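Local coordinates for UDP-glucose:anthocyanidin 3-O-glucosyltransferase (Clitoria ternatea, PDB 4REL), which is a plant glycosyltransferase of the two-domain GT-B fold, at residues 187-191 with 192-196; 418-421 with 422-426; 429-432 with 433-437. All coordinates share one frame; numbering follows the deposited sequence. Where two conformers were deposited one is given.

Contact 1: 187-191 with 192-196; sequences EKETL and FSRTL. With KMP (3,5,7-trihydroxy-2-(4-hydroxyphenyl)-4H-chromen-4-one), chain B.
T190 and S193 grip each other in a capping box at the start of helix 191-197. S193 N donates to T190 OG1 at 3.0 Å, and T190 N returns a nearly straight bond to S193 OG at 2.9 Å (168°). Both hydroxyls sit between their own backbone N and carbonyl carbon (chi1 61° for T190, 74° for S193), turning each one back onto the other residue's N-H. At the next residue, L191 O takes two donors from T195: its backbone N at 3.0 Å and its OG1 at 2.8 Å, from opposite faces of the carbonyl plane. A water bridges E189 OE2 and S193 OG. R194 lays one guanidinium face over E189 CB, with NH2 3.5 Å from that carbon; the carboxylate is a long salt-bridge partner, OE2 standing 3.7 Å from NE and well out of the guanidinium plane, while OE1 is bonded to G186 N. F192 turns inward, where its ring edge meets KMP, CZ lying 3.4 Å from O12, and L196 CD2 touches the same ligand. T190 and S193 thus pair their N-H and hydroxyl groups, D83 of helix 80-86 holds F192 N, and F192 and L196 offer KMP carbon atoms while H17 and D181 bond to it.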
loop_
_atom_site.group_PDB
_atom_site.type_symbol
_atom_site.label_atom_id
_atom_site.label_comp_id
_atom_site.label_asym_id
_atom_site.label_seq_id
_atom_site.Cartn_x
_atom_site.Cartn_y
_atom_site.Cartn_z
ATOM N N GLU A 187 -10.786 -15.270 20.742
ATOM C CA GLU A 187 -10.132 -16.272 19.898
ATOM C C GLU A 187 -9.845 -15.757 18.487
ATOM O O GLU A 187 -8.884 -16.188 17.851
ATOM C CB GLU A 187 -10.983 -17.553 19.838
ATOM C CG GLU A 187 -10.362 -18.728 19.073
ATOM C CD GLU A 187 -10.770 -18.770 17.604
ATOM O OE1 GLU A 187 -11.930 -18.413 17.293
ATOM O OE2 GLU A 187 -9.931 -19.162 16.762
ATOM N N LYS A 188 -10.677 -14.838 17.999
ATOM C CA LYS A 188 -10.490 -14.275 16.666
ATOM C C LYS A 188 -9.246 -13.373 16.587
ATOM O O LYS A 188 -8.703 -13.164 15.498
ATOM C CB LYS A 188 -11.740 -13.504 16.221
ATOM C CG LYS A 188 -12.803 -14.356 15.524
ATOM C CD LYS A 188 -14.091 -13.558 15.318
ATOM C CE LYS A 188 -15.107 -14.316 14.467
ATOM N NZ LYS A 188 -14.772 -14.275 13.013
ATOM N N GLU A 189 -8.797 -12.848 17.729
ATOM C CA GLU A 189 -7.622 -11.958 17.745
ATOM C C GLU A 189 -6.371 -12.719 17.361
ATOM O O GLU A 189 -6.217 -13.894 17.690
ATOM C CB GLU A 189 -7.396 -11.334 19.119
ATOM C CG GLU A 189 -8.538 -10.488 19.623
ATOM C CD GLU A 189 -8.190 -9.761 20.904
ATOM O OE1 GLU A 189 -8.917 -9.938 21.907
ATOM O OE2 GLU A 189 -7.192 -9.009 20.902
ATOM N N THR A 190 -5.466 -12.047 16.667
ATOM C CA THR A 190 -4.221 -12.686 16.271
ATOM C C THR A 190 -3.076 -11.821 16.762
ATOM O O THR A 190 -3.292 -10.667 17.140
ATOM C CB THR A 190 -4.130 -12.841 14.746
ATOM O OG1 THR A 190 -4.180 -11.544 14.134
ATOM C CG2 THR A 190 -5.286 -13.708 14.218
ATOM N N LEU A 191 -1.861 -12.360 16.765
ATOM C CA LEU A 191 -0.720 -11.547 17.166
ATOM C C LEU A 191 -0.633 -10.332 16.251
ATOM O O LEU A 191 -0.297 -9.231 16.692
ATOM C CB LEU A 191 0.585 -12.356 17.123
ATOM C CG LEU A 191 1.861 -11.554 17.377
ATOM C CD1 LEU A 191 1.815 -10.876 18.730
ATOM C CD2 LEU A 191 3.077 -12.478 17.289
ATOM N N PHE A 192 -0.976 -10.527 14.981
ATOM C CA PHE A 192 -0.972 -9.430 14.017
ATOM C C PHE A 192 -2.012 -8.373 14.382
ATOM O O PHE A 192 -1.713 -7.181 14.389
ATOM C CB PHE A 192 -1.206 -9.966 12.604
ATOM C CG PHE A 192 -1.312 -8.900 11.552
ATOM C CD1 PHE A 192 -0.219 -8.114 11.225
ATOM C CD2 PHE A 192 -2.501 -8.707 10.867
ATOM C CE1 PHE A 192 -0.311 -7.139 10.244
ATOM C CE2 PHE A 192 -2.600 -7.731 9.885
ATOM C CZ PHE A 192 -1.502 -6.950 9.573
ATOM N N SER A 193 -3.235 -8.794 14.693
ATOM C CA SER A 193 -4.259 -7.806 15.036
ATOM C C SER A 193 -3.913 -7.064 16.317
ATOM O O SER A 193 -4.156 -5.860 16.422
ATOM C CB SER A 193 -5.667 -8.419 15.122
ATOM O OG SER A 193 -5.825 -9.198 16.291
ATOM N N ARG A 194 -3.341 -7.768 17.292
ATOM C CA ARG A 194 -2.949 -7.147 18.554
ATOM C C ARG A 194 -1.845 -6.119 18.345
ATOM O O ARG A 194 -1.817 -5.068 18.995
ATOM C CB ARG A 194 -2.489 -8.207 19.555
ATOM C CG ARG A 194 -3.595 -9.169 19.964
ATOM C CD ARG A 194 -3.119 -10.155 21.023
ATOM N NE ARG A 194 -4.191 -11.043 21.465
ATOM C CZ ARG A 194 -4.389 -12.272 20.993
ATOM N NH1 ARG A 194 -3.581 -12.767 20.065
ATOM N NH2 ARG A 194 -5.393 -13.006 21.452
ATOM N N THR A 195 -0.931 -6.439 17.439
ATOM C CA THR A 195 0.147 -5.528 17.076
ATOM C C THR A 195 -0.412 -4.245 16.439
ATOM O O THR A 195 -0.040 -3.131 16.828
ATOM C CB THR A 195 1.139 -6.228 16.128
ATOM O OG1 THR A 195 1.734 -7.344 16.806
ATOM C CG2 THR A 195 2.223 -5.282 15.695
ATOM N N LEU A 196 -1.315 -4.393 15.473
ATOM C CA LEU A 196 -1.942 -3.219 14.870
ATOM C C LEU A 196 -2.696 -2.407 15.920
ATOM O O LEU A 196 -2.597 -1.181 15.956
ATOM C CB LEU A 196 -2.851 -3.605 13.694
ATOM C CG LEU A 196 -2.156 -3.542 12.323
ATOM C CD1 LEU A 196 -0.866 -4.361 12.290
ATOM C CD2 LEU A 196 -3.085 -3.999 11.217
HETATM C C1 KMP B . -5.224 -3.113 8.377
HETATM C C2 KMP B . -4.244 -2.704 7.489
HETATM C C3 KMP B . -3.408 -3.729 6.828
HETATM C C4 KMP B . -3.644 -5.156 7.127
HETATM C C5 KMP B . -4.649 -5.467 8.035
HETATM C C6 KMP B . -5.416 -4.468 8.640
HETATM C C9 KMP B . -2.347 -3.350 5.867
HETATM C C10 KMP B . -1.556 -4.441 5.253
HETATM C C11 KMP B . -1.872 -5.858 5.628
HETATM C C14 KMP B . -1.126 -7.021 5.054
HETATM C C15 KMP B . 0.069 -6.866 4.353
HETATM C C16 KMP B . 0.730 -7.968 3.834
HETATM C C17 KMP B . 0.199 -9.237 4.005
HETATM C C18 KMP B . -0.989 -9.402 4.703
HETATM C C19 KMP B . -1.646 -8.297 5.227
HETATM O O12 KMP B . -2.885 -6.133 6.527
HETATM O O13 KMP B . -2.133 -2.145 5.594
HETATM O O24 KMP B . 0.851 -10.316 3.488
HETATM O O27 KMP B . -0.583 -4.106 4.360
HETATM O O29 KMP B . -6.386 -4.833 9.523
HETATM O O30 KMP B . -4.039 -1.385 7.218
HETATM O O HOH W 1 -8.108 -10.779 14.339
HETATM O O HOH W 2 -6.633 -7.811 18.420
#

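Contact 2: 418-421 with 422-426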
loop_
_atom_site.group_PDB
_atom_site.type_symbol
_atom_site.label_atom_id
_atom_site.label_comp_id
_atom_site.label_asym_id
_atom_site.label_seq_id
_atom_site.Cartn_x
_atom_site.Cartn_y
_atom_site.Cartn_z
ATOM N N VAL A 418 -7.309 15.648 -9.470
ATOM C CA VAL A 418 -6.461 15.031 -8.467
ATOM C C VAL A 418 -5.074 14.745 -9.053
ATOM O O VAL A 418 -4.057 14.914 -8.372
ATOM C CB VAL A 418 -7.115 13.762 -7.886
ATOM C CG1 VAL A 418 -6.095 12.931 -7.126
ATOM C CG2 VAL A 418 -8.285 14.152 -6.986
ATOM N N LYS A 419 -5.027 14.357 -10.325
ATOM C CA LYS A 419 -3.742 14.156 -10.997
ATOM C C LYS A 419 -2.918 15.447 -10.968
ATOM O O LYS A 419 -1.718 15.433 -10.677
ATOM C CB LYS A 419 -3.944 13.695 -12.439
ATOM C CG LYS A 419 -2.642 13.440 -13.184
ATOM C CD LYS A 419 -2.904 13.052 -14.646
ATOM C CE LYS A 419 -1.638 12.474 -15.260
ATOM N NZ LYS A 419 -1.704 12.284 -16.741
ATOM N N GLN A 420 -3.568 16.570 -11.240
ATOM C CA GLN A 420 -2.859 17.850 -11.247
ATOM C C GLN A 420 -2.365 18.202 -9.839
ATOM O O GLN A 420 -1.262 18.714 -9.662
ATOM C CB GLN A 420 -3.760 18.958 -11.807
ATOM C CG GLN A 420 -3.086 20.325 -11.898
ATOM C CD GLN A 420 -2.003 20.384 -12.973
ATOM O OE1 GLN A 420 -2.243 20.050 -14.137
ATOM N NE2 GLN A 420 -0.804 20.818 -12.586
ATOM N N ILE A 421 -3.179 17.912 -8.832
ATOM C CA ILE A 421 -2.760 18.101 -7.439
ATOM C C ILE A 421 -1.512 17.275 -7.109
ATOM O O ILE A 421 -0.562 17.786 -6.503
ATOM C CB ILE A 421 -3.910 17.768 -6.460
ATOM C CG1 ILE A 421 -5.016 18.819 -6.583
ATOM C CG2 ILE A 421 -3.411 17.697 -5.019
ATOM C CD1 ILE A 421 -6.324 18.400 -5.953
ATOM N N VAL A 422 -1.504 16.009 -7.524
ATOM C CA VAL A 422 -0.335 15.159 -7.306
ATOM C C VAL A 422 0.882 15.734 -8.036
ATOM O O VAL A 422 1.974 15.818 -7.462
ATOM C CB VAL A 422 -0.583 13.685 -7.727
ATOM C CG1 VAL A 422 0.718 12.902 -7.724
ATOM C CG2 VAL A 422 -1.590 13.029 -6.805
ATOM N N GLN A 423 0.697 16.165 -9.283
ATOM C CA GLN A 423 1.827 16.705 -10.047
ATOM C C GLN A 423 2.437 17.903 -9.333
ATOM O O GLN A 423 3.659 18.030 -9.246
ATOM C CB GLN A 423 1.426 17.035 -11.500
ATOM C CG GLN A 423 1.283 15.789 -12.365
ATOM C CD GLN A 423 0.648 16.035 -13.718
ATOM O OE1 GLN A 423 1.046 15.433 -14.726
ATOM N NE2 GLN A 423 -0.365 16.891 -13.747
ATOM N N ASP A 424 1.592 18.763 -8.781
ATOM C CA ASP A 424 2.102 19.906 -8.024
ATOM C C ASP A 424 2.667 19.511 -6.640
ATOM O O ASP A 424 3.521 20.206 -6.092
ATOM C CB ASP A 424 1.039 21.009 -7.922
ATOM C CG ASP A 424 0.616 21.546 -9.294
ATOM O OD1 ASP A 424 1.475 21.631 -10.203
ATOM O OD2 ASP A 424 -0.574 21.887 -9.465
ATOM N N ALA A 425 2.212 18.385 -6.098
ATOM C CA ALA A 425 2.677 17.894 -4.791
ATOM C C ALA A 425 4.104 17.335 -4.861
ATOM O O ALA A 425 4.895 17.495 -3.922
ATOM C CB ALA A 425 1.732 16.832 -4.247
ATOM N N VAL A 426 4.422 16.667 -5.969
ATOM C CA VAL A 426 5.748 16.069 -6.150
ATOM C C VAL A 426 6.739 17.088 -6.687
ATOM O O VAL A 426 7.923 16.790 -6.866
ATOM C CB VAL A 426 5.710 14.862 -7.095
ATOM C CG1 VAL A 426 4.579 13.951 -6.715
ATOM C CG2 VAL A 426 5.574 15.321 -8.535
HETATM O O HOH W 3 0.057 14.882 -17.389
#
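Q420 and D424, one turn apart on helix 409-425, meet through a side-chain amide and a carboxylate. Q420 NE2 lies 3.3 Å from D424 OD2 and 3.4 Å from D424 OD1; both bonds are weak, the first nearly straight at 171° and the second clearly bent. The two flat groups are turned 42° from one another. Q420 reaches forward because its chain bends at chi2 after leaving with CG anti to the backbone N, whereas Q423 runs out extended and passes Q420 at about a right angle. Along the neighbouring ridge, K419 and Q423 are joined by a water, which accepts from K419 NZ at 3.2 Å and donates to Q423 OE1 at 2.9 Å; directly, K419 CE comes no nearer than 4.0 Å to that oxygen.

Behind these side chains the backbone sets the spacing. V422 N, Q423 N and D424 N bond to the carbonyls of V418, K419 and Q420, and A425 N closes on I421 O at 2.9 Å with a more bent N-H. V422 CG2 packs 3.5 Å from V418 O, and the two valines face inward together, onto V353 and S354 of helix 346-354 and onto the loop residues L217 and F214. The pattern is that of an amphipathic alpha-helix near its C-terminal end, with i to i+4 polar pairs outside and valines packed on parts of both domains, at the junction of the GT-B fold.

Contact 3: 429-432 with 433-437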
loop_
_atom_site.group_PDB
_atom_site.type_symbol
_atom_site.label_atom_id
_atom_site.label_comp_id
_atom_site.label_asym_id
_atom_site.label_seq_id
_atom_site.Cartn_x
_atom_site.Cartn_y
_atom_site.Cartn_z
ATOM N N HIS A 429 8.442 22.343 -4.664
ATOM C CA HIS A 429 7.886 23.184 -3.611
ATOM C C HIS A 429 6.769 22.500 -2.836
ATOM O O HIS A 429 6.163 23.105 -1.950
ATOM C CB HIS A 429 7.353 24.485 -4.202
ATOM C CG HIS A 429 8.411 25.512 -4.440
ATOM N ND1 HIS A 429 9.023 26.195 -3.411
ATOM C CD2 HIS A 429 8.965 25.974 -5.584
ATOM C CE1 HIS A 429 9.913 27.033 -3.912
ATOM N NE2 HIS A 429 9.897 26.919 -5.228
ATOM N N GLY A 430 6.482 21.248 -3.178
ATOM C CA GLY A 430 5.486 20.485 -2.449
ATOM C C GLY A 430 5.918 20.336 -1.004
ATOM O O GLY A 430 7.080 20.594 -0.672
ATOM N N GLN A 431 4.990 19.933 -0.143
ATOM C CA GLN A 431 5.311 19.753 1.267
ATOM C C GLN A 431 6.403 18.711 1.401
ATOM O O GLN A 431 7.320 18.851 2.213
ATOM C CB GLN A 431 4.083 19.304 2.061
ATOM C CG GLN A 431 4.333 19.281 3.557
ATOM C CD GLN A 431 4.883 20.608 4.054
ATOM O OE1 GLN A 431 4.374 21.672 3.700
ATOM N NE2 GLN A 431 5.937 20.553 4.863
ATOM N N ALA A 432 6.294 17.675 0.573
ATOM C CA ALA A 432 7.152 16.512 0.665
ATOM C C ALA A 432 8.617 16.847 0.456
ATOM O O ALA A 432 9.488 16.200 1.037
ATOM C CB ALA A 432 6.709 15.464 -0.322
ATOM N N ALA A 433 8.907 17.847 -0.374
ATOM C CA ALA A 433 10.310 18.202 -0.585
ATOM C C ALA A 433 10.901 18.698 0.728
ATOM O O ALA A 433 12.004 18.300 1.109
ATOM C CB ALA A 433 10.460 19.240 -1.687
ATOM N N GLU A 434 10.152 19.542 1.436
ATOM C CA GLU A 434 10.589 20.019 2.743
ATOM C C GLU A 434 10.634 18.871 3.753
ATOM O O GLU A 434 11.577 18.751 4.535
ATOM C CB GLU A 434 9.664 21.131 3.258
ATOM C CG GLU A 434 10.018 21.605 4.662
ATOM C CD GLU A 434 8.862 22.301 5.367
ATOM O OE1 GLU A 434 8.111 23.044 4.701
ATOM O OE2 GLU A 434 8.704 22.095 6.591
ATOM N N ASP A 435 9.612 18.023 3.734
ATOM C CA ASP A 435 9.536 16.925 4.686
ATOM C C ASP A 435 10.667 15.927 4.488
ATOM O O ASP A 435 11.180 15.376 5.461
ATOM C CB ASP A 435 8.178 16.221 4.586
ATOM C CG ASP A 435 7.068 17.016 5.236
ATOM O OD1 ASP A 435 7.338 18.148 5.717
ATOM O OD2 ASP A 435 5.925 16.511 5.252
ATOM N N PHE A 436 11.057 15.704 3.236
ATOM C CA PHE A 436 12.173 14.813 2.951
ATOM C C PHE A 436 13.451 15.396 3.536
ATOM O O PHE A 436 14.254 14.681 4.141
ATOM C CB PHE A 436 12.341 14.582 1.450
ATOM C CG PHE A 436 13.485 13.660 1.108
ATOM C CD1 PHE A 436 13.351 12.287 1.247
ATOM C CD2 PHE A 436 14.685 14.166 0.645
ATOM C CE1 PHE A 436 14.405 11.431 0.930
ATOM C CE2 PHE A 436 15.743 13.313 0.326
ATOM C CZ PHE A 436 15.597 11.947 0.470
ATOM N N ASN A 437 13.653 16.698 3.367
ATOM C CA ASN A 437 14.829 17.347 3.932
ATOM C C ASN A 437 14.830 17.241 5.453
ATOM O O ASN A 437 15.865 17.028 6.068
ATOM C CB ASN A 437 14.923 18.811 3.481
ATOM C CG ASN A 437 15.268 18.949 2.010
ATOM O OD1 ASN A 437 15.995 18.128 1.453
ATOM N ND2 ASN A 437 14.743 19.993 1.373
#
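G430 O receives A433 N by a weak, bent bond at 3.3 Å as the chain enters helix 431-445, and the backbone bonds tighten along the way. G430 itself is still extended. From Q431 onward the bonding is that of an alpha-helix: D435 N donates to Q431 O at 2.9 Å, lying in the carbonyl plane, and F436 N donates to A432 O at 2.7 Å, tilted from the plane of that carbonyl. Q431 N turns outward to E216 OE2, so an acidic side chain from a loop serves an N-H of the opening turn.

This is the start of the C-terminal helix of the GT-B fold. E434 and D435 lie within its opening turns, where the helix dipole may favour negative charge a little.

Q431 bridges these two carboxylates. Its CG leaves anti to the backbone N and the chain then bends at chi2, curling the amide over the turn toward them. NE2 donates to D435 OD1 at 2.9 Å in a nearly straight bond (170°); the oxygen lies almost in the amide plane, but the nitrogen meets it from above the carboxylate plane, 45° out. The same NE2 makes a weak second bond to E434 OE1 at 3.3 Å. Q431 and E434 run alongside each other, pointing the same way, with amide and carboxylate planes 77° apart, whereas D435 slants across Q431 and sets its CG 3.5 Å from Q431 O. The other D435 oxygen, OD2, is bonded to Y235 N of strand 233-235. F436 keeps CB 3.3 Å from A432 O while its ring leads away onto K27, L28 and I31 of helix 18-31.

How the contacts relate
From the N terminus, contact 1 comes first, where the loop after helix 148-157 enters helix 191-197 beside the ligand pocket. Contacts 2 and 3 follow much later, near the C terminus: residues 418-426 cover the end of helix 409-425, a short connection follows, and residues 429-437 open helix 431-445. Each contact joins adjoining segments and closes only a local turn; the three stand in series, none nested or crossed. The centres of contacts 2 and 3 are about 14 Å apart, whereas the centre of contact 1 lies about 37 Å from that of contact 2, across the chain's centre. The last two helices lead from helix 346-354 to strand 233-235 and helix 18-31, bridging the two domains.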